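Trans-4-hydroxy-L-proline dehydratase (Clostridioides difficile 70-100-2010, PDB 6VXC) is a glycyl radical enzyme that dehydrates trans-4-hydroxy-L-proline to (S)-1-pyrroline-5-carboxylate, a step in the anaerobic breakdown of 4-hydroxyproline. Local coordinates at residues Thr704-His715 / Leu744-His754; Ile575-Lys586 / Glu634-Ala642. One frame throughout, in Å; residues are numbered along the deposited sequence.

Contact 1. Residues Thr704-His715 / Leu744-His754; sequences TAVIKSCAKMDH and LVRAYFNMDGH
The imidazole of H715 carries the backbone of G753 and H754 on one face: G753 CA makes a CH-pi contact, 4.0 Å from the ring centroid, with H754 N beside it. C710 C, A711 CA and water 1 lie at the imidazole's edge, in plane. Y748 directs an edge toward the face of H715 in an offset edge-to-face pair, centroids 5.9 Å apart and planes at 89°. G753 CA also lies over one face of the Y748 ring, while A711 N sits at that ring's edge, near its plane. H715 NE2 donates to C710 O at 2.8 Å, from above the carbonyl plane and on the face opposite M713 N; ND1 is hydrogen-bonded to T721 OG1, beyond the segment. In this glycine radical region the two helices run nearly parallel, at 24°, and the second ends in a Schellman motif with D752 as C-prime residue. The motif, closed by G753 N on Y748 O, brings G753 and H754, whose ND1 is hydrogen-bonded to E435 OE2, against the imidazole. Earlier along the helices, CG of Y748 stands anti to its backbone N (chi1 -173°), swinging the ring alongside the first helix, with CD1 3.6 Å from I707 CB. I707 CD1 reaches L744 and A747. M751 CB meets A711 CB at 3.7 Å. Water 1, 2.8 Å from A711 O and 2.7 Å from M751 O, can bridge them, though it has more acceptors in reach than protons.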
# COMPACT_ATOMS: atom_id res chain seq x y z
N THR A 704 -26.83 -1.61 6.35
CA THR A 704 -27.11 -2.98 5.92
C THR A 704 -27.39 -3.03 4.43
O THR A 704 -26.92 -3.93 3.73
CB THR A 704 -28.26 -3.56 6.73
OG1 THR A 704 -27.84 -3.70 8.09
CG2 THR A 704 -28.66 -4.93 6.19
N ALA A 705 -28.10 -2.03 3.90
CA ALA A 705 -28.36 -2.01 2.47
C ALA A 705 -27.07 -1.88 1.68
O ALA A 705 -26.92 -2.51 0.63
CB ALA A 705 -29.34 -0.89 2.10
N VAL A 706 -26.09 -1.10 2.17
CA VAL A 706 -24.88 -0.96 1.36
C VAL A 706 -24.03 -2.23 1.42
O VAL A 706 -23.47 -2.64 0.40
CB VAL A 706 -24.05 0.30 1.71
CG1 VAL A 706 -24.76 1.30 2.60
CG2 VAL A 706 -22.65 -0.03 2.15
N ILE A 707 -23.93 -2.90 2.58
CA ILE A 707 -23.12 -4.13 2.57
C ILE A 707 -23.80 -5.20 1.71
O ILE A 707 -23.13 -6.02 1.09
CB ILE A 707 -22.80 -4.67 3.98
CG1 ILE A 707 -24.06 -5.04 4.77
CG2 ILE A 707 -21.85 -3.73 4.76
CD1 ILE A 707 -23.78 -5.99 5.98
N LYS A 708 -25.13 -5.17 1.61
CA LYS A 708 -25.80 -6.07 0.69
C LYS A 708 -25.48 -5.72 -0.77
O LYS A 708 -25.23 -6.62 -1.58
CB LYS A 708 -27.31 -6.03 0.95
CG LYS A 708 -27.75 -6.79 2.20
CD LYS A 708 -29.24 -7.04 2.16
CE LYS A 708 -29.80 -7.36 3.53
NZ LYS A 708 -31.28 -7.51 3.46
N SER A 709 -25.44 -4.43 -1.12
CA SER A 709 -25.02 -4.04 -2.46
C SER A 709 -23.57 -4.48 -2.74
O SER A 709 -23.28 -5.08 -3.77
CB SER A 709 -25.15 -2.52 -2.64
OG SER A 709 -26.48 -2.09 -2.81
N CYS A 710 -22.66 -4.19 -1.81
CA CYS A 710 -21.25 -4.52 -2.01
C CYS A 710 -21.02 -6.02 -2.12
O CYS A 710 -20.08 -6.46 -2.79
CB CYS A 710 -20.40 -3.94 -0.86
SG CYS A 710 -20.32 -2.15 -0.85
N ALA A 711 -21.84 -6.83 -1.44
CA ALA A 711 -21.66 -8.27 -1.50
C ALA A 711 -22.04 -8.86 -2.86
O ALA A 711 -21.65 -10.00 -3.15
CB ALA A 711 -22.47 -8.94 -0.40
N LYS A 712 -22.75 -8.11 -3.70
CA LYS A 712 -23.13 -8.58 -5.03
C LYS A 712 -21.95 -8.55 -6.00
O LYS A 712 -22.04 -9.14 -7.08
CB LYS A 712 -24.30 -7.76 -5.56
CG LYS A 712 -25.57 -7.89 -4.72
CD LYS A 712 -26.65 -6.91 -5.17
CE LYS A 712 -27.83 -6.89 -4.18
NZ LYS A 712 -28.86 -5.90 -4.63
N MET A 713 -20.88 -7.85 -5.64
CA MET A 713 -19.61 -7.95 -6.33
C MET A 713 -18.90 -9.23 -5.88
O MET A 713 -18.92 -9.58 -4.70
CB MET A 713 -18.77 -6.71 -5.99
CG MET A 713 -17.43 -6.60 -6.67
SD MET A 713 -16.51 -5.14 -6.13
CE MET A 713 -17.36 -3.87 -7.06
N ASP A 714 -18.29 -9.94 -6.84
CA ASP A 714 -17.68 -11.23 -6.50
C ASP A 714 -16.26 -10.98 -5.99
O ASP A 714 -15.29 -11.00 -6.73
CB ASP A 714 -17.69 -12.18 -7.70
CG ASP A 714 -17.43 -13.63 -7.28
OD1 ASP A 714 -17.14 -13.85 -6.09
OD2 ASP A 714 -17.55 -14.54 -8.12
N HIS A 715 -16.16 -10.77 -4.67
CA HIS A 715 -14.87 -10.48 -4.06
C HIS A 715 -13.87 -11.61 -4.27
O HIS A 715 -12.67 -11.36 -4.36
CB HIS A 715 -15.06 -10.19 -2.57
CG HIS A 715 -16.04 -9.09 -2.32
ND1 HIS A 715 -15.66 -7.78 -2.20
CD2 HIS A 715 -17.39 -9.10 -2.24
CE1 HIS A 715 -16.73 -7.02 -2.05
NE2 HIS A 715 -17.79 -7.80 -2.06
N LEU A 744 -22.29 -5.93 12.06
CA LEU A 744 -22.20 -5.49 10.68
C LEU A 744 -21.00 -6.14 9.99
O LEU A 744 -21.10 -6.60 8.84
CB LEU A 744 -22.10 -3.96 10.62
CG LEU A 744 -22.19 -3.34 9.21
CD1 LEU A 744 -23.63 -3.40 8.68
CD2 LEU A 744 -21.64 -1.93 9.15
N VAL A 745 -19.87 -6.20 10.68
CA VAL A 745 -18.68 -6.86 10.13
C VAL A 745 -18.99 -8.31 9.81
O VAL A 745 -18.71 -8.79 8.70
CB VAL A 745 -17.50 -6.71 11.10
CG1 VAL A 745 -16.30 -7.54 10.63
CG2 VAL A 745 -17.11 -5.25 11.22
N ARG A 746 -19.57 -9.03 10.78
CA ARG A 746 -19.92 -10.45 10.60
C ARG A 746 -20.93 -10.64 9.47
O ARG A 746 -20.85 -11.62 8.72
CB ARG A 746 -20.51 -11.03 11.90
CG ARG A 746 -19.58 -11.18 13.07
CD ARG A 746 -18.84 -12.48 13.06
NE ARG A 746 -18.20 -12.73 14.35
CZ ARG A 746 -17.10 -13.45 14.48
NH1 ARG A 746 -16.53 -13.98 13.40
NH2 ARG A 746 -16.54 -13.62 15.66
N ALA A 747 -21.93 -9.76 9.39
CA ALA A 747 -22.92 -9.89 8.34
C ALA A 747 -22.27 -9.75 6.97
O ALA A 747 -22.44 -10.60 6.09
CB ALA A 747 -24.03 -8.86 8.52
N TYR A 748 -21.47 -8.70 6.80
CA TYR A 748 -20.80 -8.49 5.52
C TYR A 748 -19.92 -9.68 5.19
O TYR A 748 -19.98 -10.21 4.08
CB TYR A 748 -19.97 -7.20 5.57
CG TYR A 748 -19.37 -6.79 4.24
CD1 TYR A 748 -20.10 -6.89 3.05
CD2 TYR A 748 -18.08 -6.27 4.17
CE1 TYR A 748 -19.55 -6.50 1.83
CE2 TYR A 748 -17.51 -5.88 2.96
CZ TYR A 748 -18.25 -6.00 1.79
OH TYR A 748 -17.70 -5.62 0.58
N PHE A 749 -19.14 -10.15 6.16
CA PHE A 749 -18.20 -11.23 5.89
C PHE A 749 -18.93 -12.55 5.68
O PHE A 749 -18.46 -13.41 4.92
CB PHE A 749 -17.16 -11.34 7.01
CG PHE A 749 -16.17 -10.19 7.06
CD1 PHE A 749 -16.23 -9.16 6.13
CD2 PHE A 749 -15.18 -10.16 8.03
CE1 PHE A 749 -15.31 -8.10 6.17
CE2 PHE A 749 -14.26 -9.11 8.09
CZ PHE A 749 -14.33 -8.09 7.16
N ASN A 750 -20.09 -12.72 6.31
CA ASN A 750 -20.86 -13.92 6.05
C ASN A 750 -21.35 -13.97 4.61
O ASN A 750 -21.62 -15.06 4.11
CB ASN A 750 -22.06 -14.02 7.00
CG ASN A 750 -22.51 -15.46 7.18
OD1 ASN A 750 -21.77 -16.28 7.72
ND2 ASN A 750 -23.70 -15.78 6.70
N MET A 751 -21.47 -12.83 3.94
CA MET A 751 -21.77 -12.77 2.51
C MET A 751 -20.52 -12.72 1.64
O MET A 751 -20.64 -12.43 0.44
CB MET A 751 -22.65 -11.55 2.21
CG MET A 751 -23.99 -11.56 2.91
SD MET A 751 -25.03 -10.15 2.49
CE MET A 751 -24.21 -8.77 3.25
N ASP A 752 -19.35 -12.97 2.23
CA ASP A 752 -18.06 -13.03 1.54
C ASP A 752 -17.52 -11.67 1.10
O ASP A 752 -16.70 -11.60 0.20
CB ASP A 752 -18.12 -14.00 0.36
CG ASP A 752 -18.29 -15.44 0.81
OD1 ASP A 752 -17.78 -15.78 1.89
OD2 ASP A 752 -18.99 -16.22 0.12
N GLY A 753 -17.95 -10.60 1.75
CA GLY A 753 -17.28 -9.32 1.58
C GLY A 753 -15.84 -9.41 2.04
O GLY A 753 -15.50 -10.21 2.90
N HIS A 754 -14.99 -8.61 1.42
CA HIS A 754 -13.55 -8.69 1.62
C HIS A 754 -13.04 -7.85 2.80
O HIS A 754 -12.19 -8.31 3.57
CB HIS A 754 -12.83 -8.25 0.33
CG HIS A 754 -11.35 -8.19 0.45
ND1 HIS A 754 -10.56 -9.31 0.41
CD2 HIS A 754 -10.52 -7.15 0.64
CE1 HIS A 754 -9.29 -8.96 0.55
NE2 HIS A 754 -9.24 -7.65 0.70
O HOH W 1 -19.59 -11.38 -1.79

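Contact 2. Residues Ile575-Lys586 / Glu634-Ala642; sequences IGTITDSLTAIK and EIMQEIFNA
T579 OG1 lies against M636, 3.4 Å from its CA, and donates its proton back down its own helix to I575 O over 2.7 Å. That carbonyl oxygen is gripped twice, because T579 N reaches it as well, from the opposite face of the carbonyl plane. With OG1 beside the backbone N (chi1 -67°), the hydroxyl can satisfy itself within the helix and still offer its flank to M636; CG2 of the same threonine packs on M636 N and CB. One turn on, T583 repeats the scheme: OG1 donates to T579 O, which also accepts from T583 N, and I635 CD1 comes up to T583 OG1 at 3.3 Å. Both hydroxyls are thus bonded within their own helix and meet the other one by van der Waals contact alone. The helices cross at 120°, and helix 630-647 contributes two knobs-into-holes contacts: I635 fits among T579, T583, L582 and K586, and I639, one turn later, among I575, I578, T579 and L582. I639 divides its branches, CD1 going over T579 CA and to L582 CD1 (3.6 Å), CG2 toward I575. There the fit is tight, with I575 CD1 only 3.5 Å from I639 CG2 as the two side chains run antiparallel alongside one another. Helix 506-538 adds Y506 to the I635 and L582 side of this core. At the more open end, the extended chain of K586 lays CD on I635 CD1 and delivers NZ to water 2, 2.6 Å away; this water donates in turn to E638 OE2 at 2.8 Å. Y506 and Y631 both make cation-pi contacts with the K586 ammonium group.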
# COMPACT_ATOMS: atom_id res chain seq x y z
N ILE A 575 -16.01 2.66 -9.07
CA ILE A 575 -17.11 1.79 -9.48
C ILE A 575 -18.47 2.41 -9.10
O ILE A 575 -19.44 2.27 -9.84
CB ILE A 575 -16.89 0.37 -8.90
CG1 ILE A 575 -17.94 -0.62 -9.40
CG2 ILE A 575 -16.79 0.39 -7.36
CD1 ILE A 575 -17.92 -0.84 -10.92
N GLY A 576 -18.56 3.10 -7.96
CA GLY A 576 -19.82 3.74 -7.61
C GLY A 576 -20.21 4.85 -8.57
O GLY A 576 -21.35 4.92 -9.04
N THR A 577 -19.26 5.73 -8.87
CA THR A 577 -19.53 6.82 -9.80
C THR A 577 -20.00 6.28 -11.15
O THR A 577 -21.05 6.68 -11.66
CB THR A 577 -18.27 7.68 -9.97
OG1 THR A 577 -17.93 8.29 -8.72
CG2 THR A 577 -18.47 8.78 -11.02
N ILE A 578 -19.28 5.30 -11.70
CA ILE A 578 -19.64 4.87 -13.05
C ILE A 578 -20.92 4.04 -13.03
O ILE A 578 -21.72 4.14 -13.96
CB ILE A 578 -18.50 4.14 -13.77
CG1 ILE A 578 -18.97 3.81 -15.20
CG2 ILE A 578 -18.03 2.91 -13.01
CD1 ILE A 578 -17.97 3.23 -16.06
N THR A 579 -21.13 3.24 -11.99
CA THR A 579 -22.39 2.52 -11.84
C THR A 579 -23.57 3.48 -11.86
O THR A 579 -24.53 3.29 -12.61
CB THR A 579 -22.42 1.72 -10.53
OG1 THR A 579 -21.46 0.66 -10.57
CG2 THR A 579 -23.79 1.13 -10.34
N ASP A 580 -23.51 4.52 -11.01
CA ASP A 580 -24.62 5.47 -10.97
C ASP A 580 -24.75 6.23 -12.29
O ASP A 580 -25.86 6.58 -12.68
CB ASP A 580 -24.46 6.42 -9.79
CG ASP A 580 -24.75 5.76 -8.43
OD1 ASP A 580 -25.20 4.60 -8.39
OD2 ASP A 580 -24.54 6.42 -7.39
N SER A 581 -23.64 6.49 -12.98
CA SER A 581 -23.71 7.20 -14.26
C SER A 581 -24.41 6.35 -15.32
O SER A 581 -25.34 6.83 -15.99
CB SER A 581 -22.32 7.60 -14.74
OG SER A 581 -21.79 8.63 -13.92
N LEU A 582 -23.98 5.10 -15.49
CA LEU A 582 -24.63 4.24 -16.47
C LEU A 582 -26.06 3.92 -16.06
O LEU A 582 -26.95 3.80 -16.91
CB LEU A 582 -23.82 2.96 -16.67
CG LEU A 582 -22.60 3.02 -17.59
CD1 LEU A 582 -21.77 1.73 -17.50
CD2 LEU A 582 -23.01 3.29 -19.04
N THR A 583 -26.30 3.77 -14.75
CA THR A 583 -27.67 3.59 -14.28
C THR A 583 -28.52 4.80 -14.63
O THR A 583 -29.66 4.65 -15.08
CB THR A 583 -27.69 3.33 -12.76
OG1 THR A 583 -27.00 2.12 -12.44
CG2 THR A 583 -29.14 3.20 -12.26
N ALA A 584 -27.98 6.01 -14.44
CA ALA A 584 -28.75 7.20 -14.79
C ALA A 584 -29.11 7.23 -16.27
O ALA A 584 -30.21 7.65 -16.64
CB ALA A 584 -27.95 8.46 -14.40
N ILE A 585 -28.19 6.82 -17.12
CA ILE A 585 -28.45 6.82 -18.56
C ILE A 585 -29.50 5.78 -18.92
O ILE A 585 -30.47 6.08 -19.63
CB ILE A 585 -27.14 6.61 -19.34
CG1 ILE A 585 -26.21 7.83 -19.16
CG2 ILE A 585 -27.46 6.32 -20.80
CD1 ILE A 585 -24.81 7.64 -19.79
N LYS A 586 -29.35 4.55 -18.42
CA LYS A 586 -30.31 3.51 -18.73
C LYS A 586 -31.71 3.91 -18.28
O LYS A 586 -32.68 3.79 -19.03
CB LYS A 586 -29.90 2.21 -18.07
CG LYS A 586 -30.84 1.05 -18.34
CD LYS A 586 -30.33 -0.16 -17.59
CE LYS A 586 -31.02 -1.41 -18.02
NZ LYS A 586 -30.41 -2.57 -17.31
N GLU A 634 -27.27 -4.47 -10.49
CA GLU A 634 -26.98 -5.33 -11.63
C GLU A 634 -26.06 -4.63 -12.62
O GLU A 634 -25.28 -5.29 -13.32
CB GLU A 634 -28.27 -5.74 -12.35
CG GLU A 634 -29.07 -6.78 -11.62
CD GLU A 634 -30.38 -7.10 -12.32
OE1 GLU A 634 -30.67 -6.48 -13.37
OE2 GLU A 634 -31.11 -7.96 -11.80
N ILE A 635 -26.17 -3.31 -12.73
CA ILE A 635 -25.27 -2.55 -13.57
C ILE A 635 -23.88 -2.53 -12.96
O ILE A 635 -22.87 -2.68 -13.67
CB ILE A 635 -25.83 -1.14 -13.80
CG1 ILE A 635 -27.13 -1.24 -14.61
CG2 ILE A 635 -24.82 -0.26 -14.53
CD1 ILE A 635 -27.72 0.09 -14.98
N MET A 636 -23.80 -2.38 -11.63
CA MET A 636 -22.51 -2.54 -10.96
C MET A 636 -21.87 -3.87 -11.32
O MET A 636 -20.67 -3.94 -11.60
CB MET A 636 -22.66 -2.40 -9.44
CG MET A 636 -21.33 -2.63 -8.69
SD MET A 636 -20.90 -4.36 -8.42
CE MET A 636 -22.06 -4.79 -7.13
N GLN A 637 -22.64 -4.95 -11.25
CA GLN A 637 -22.09 -6.26 -11.56
C GLN A 637 -21.60 -6.34 -13.00
O GLN A 637 -20.55 -6.92 -13.27
CB GLN A 637 -23.13 -7.33 -11.28
CG GLN A 637 -23.42 -7.56 -9.80
CD GLN A 637 -24.48 -8.61 -9.59
OE1 GLN A 637 -25.54 -8.55 -10.19
NE2 GLN A 637 -24.19 -9.61 -8.78
N GLU A 638 -22.36 -5.77 -13.94
CA GLU A 638 -21.94 -5.80 -15.34
C GLU A 638 -20.64 -5.04 -15.54
O GLU A 638 -19.74 -5.51 -16.22
CB GLU A 638 -23.04 -5.22 -16.23
CG GLU A 638 -24.26 -6.09 -16.32
CD GLU A 638 -25.35 -5.52 -17.23
OE1 GLU A 638 -25.09 -4.50 -17.92
OE2 GLU A 638 -26.46 -6.10 -17.24
N ILE A 639 -20.53 -3.86 -14.92
CA ILE A 639 -19.30 -3.09 -15.02
C ILE A 639 -18.15 -3.86 -14.39
O ILE A 639 -17.07 -3.98 -14.98
CB ILE A 639 -19.48 -1.70 -14.37
CG1 ILE A 639 -20.58 -0.88 -15.07
CG2 ILE A 639 -18.17 -0.95 -14.38
CD1 ILE A 639 -21.04 0.37 -14.25
N PHE A 640 -18.37 -4.39 -13.18
CA PHE A 640 -17.33 -5.15 -12.50
C PHE A 640 -16.87 -6.33 -13.34
O PHE A 640 -15.67 -6.57 -13.47
CB PHE A 640 -17.82 -5.65 -11.15
CG PHE A 640 -16.87 -6.58 -10.47
CD1 PHE A 640 -15.80 -6.08 -9.76
CD2 PHE A 640 -17.03 -7.95 -10.56
CE1 PHE A 640 -14.90 -6.95 -9.13
CE2 PHE A 640 -16.15 -8.81 -9.94
CZ PHE A 640 -15.08 -8.31 -9.23
N ASN A 641 -17.82 -7.08 -13.90
CA ASN A 641 -17.48 -8.24 -14.72
C ASN A 641 -16.71 -7.84 -15.97
O ASN A 641 -15.77 -8.54 -16.37
CB ASN A 641 -18.75 -9.01 -15.10
CG ASN A 641 -19.38 -9.68 -13.91
OD1 ASN A 641 -18.70 -9.95 -12.93
ND2 ASN A 641 -20.68 -9.94 -13.98
N ALA A 642 -17.08 -6.73 -16.60
CA ALA A 642 -16.36 -6.28 -17.78
C ALA A 642 -14.91 -5.96 -17.43
O ALA A 642 -13.99 -6.32 -18.17
CB ALA A 642 -17.03 -5.06 -18.40
O HOH W 2 -28.29 -4.04 -17.79

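How the contacts relate
Contact 2 closes in the chain before contact 1 opens, and their centres lie about 18 Å apart on the same side of the chain's centre, yet they touch directly. Helix 630-647 is the go-between: one flank meets helix 575-591, and another receives residues S709 to M713 of contact 1. Q637 NE2 and K712 O, 2.8 Å apart, probably form a hydrogen bond; M713 CG packs on F640 CD1 at 3.5 Å, and M636 CE on S709 O at 3.6 Å. Only contact 1 comes near the active site: the H754 side chain is about 7 Å from that of E456, the likely proton acceptor, and about 9 Å from that of C454, the probable radical cysteine. Contact 2 lies away from both.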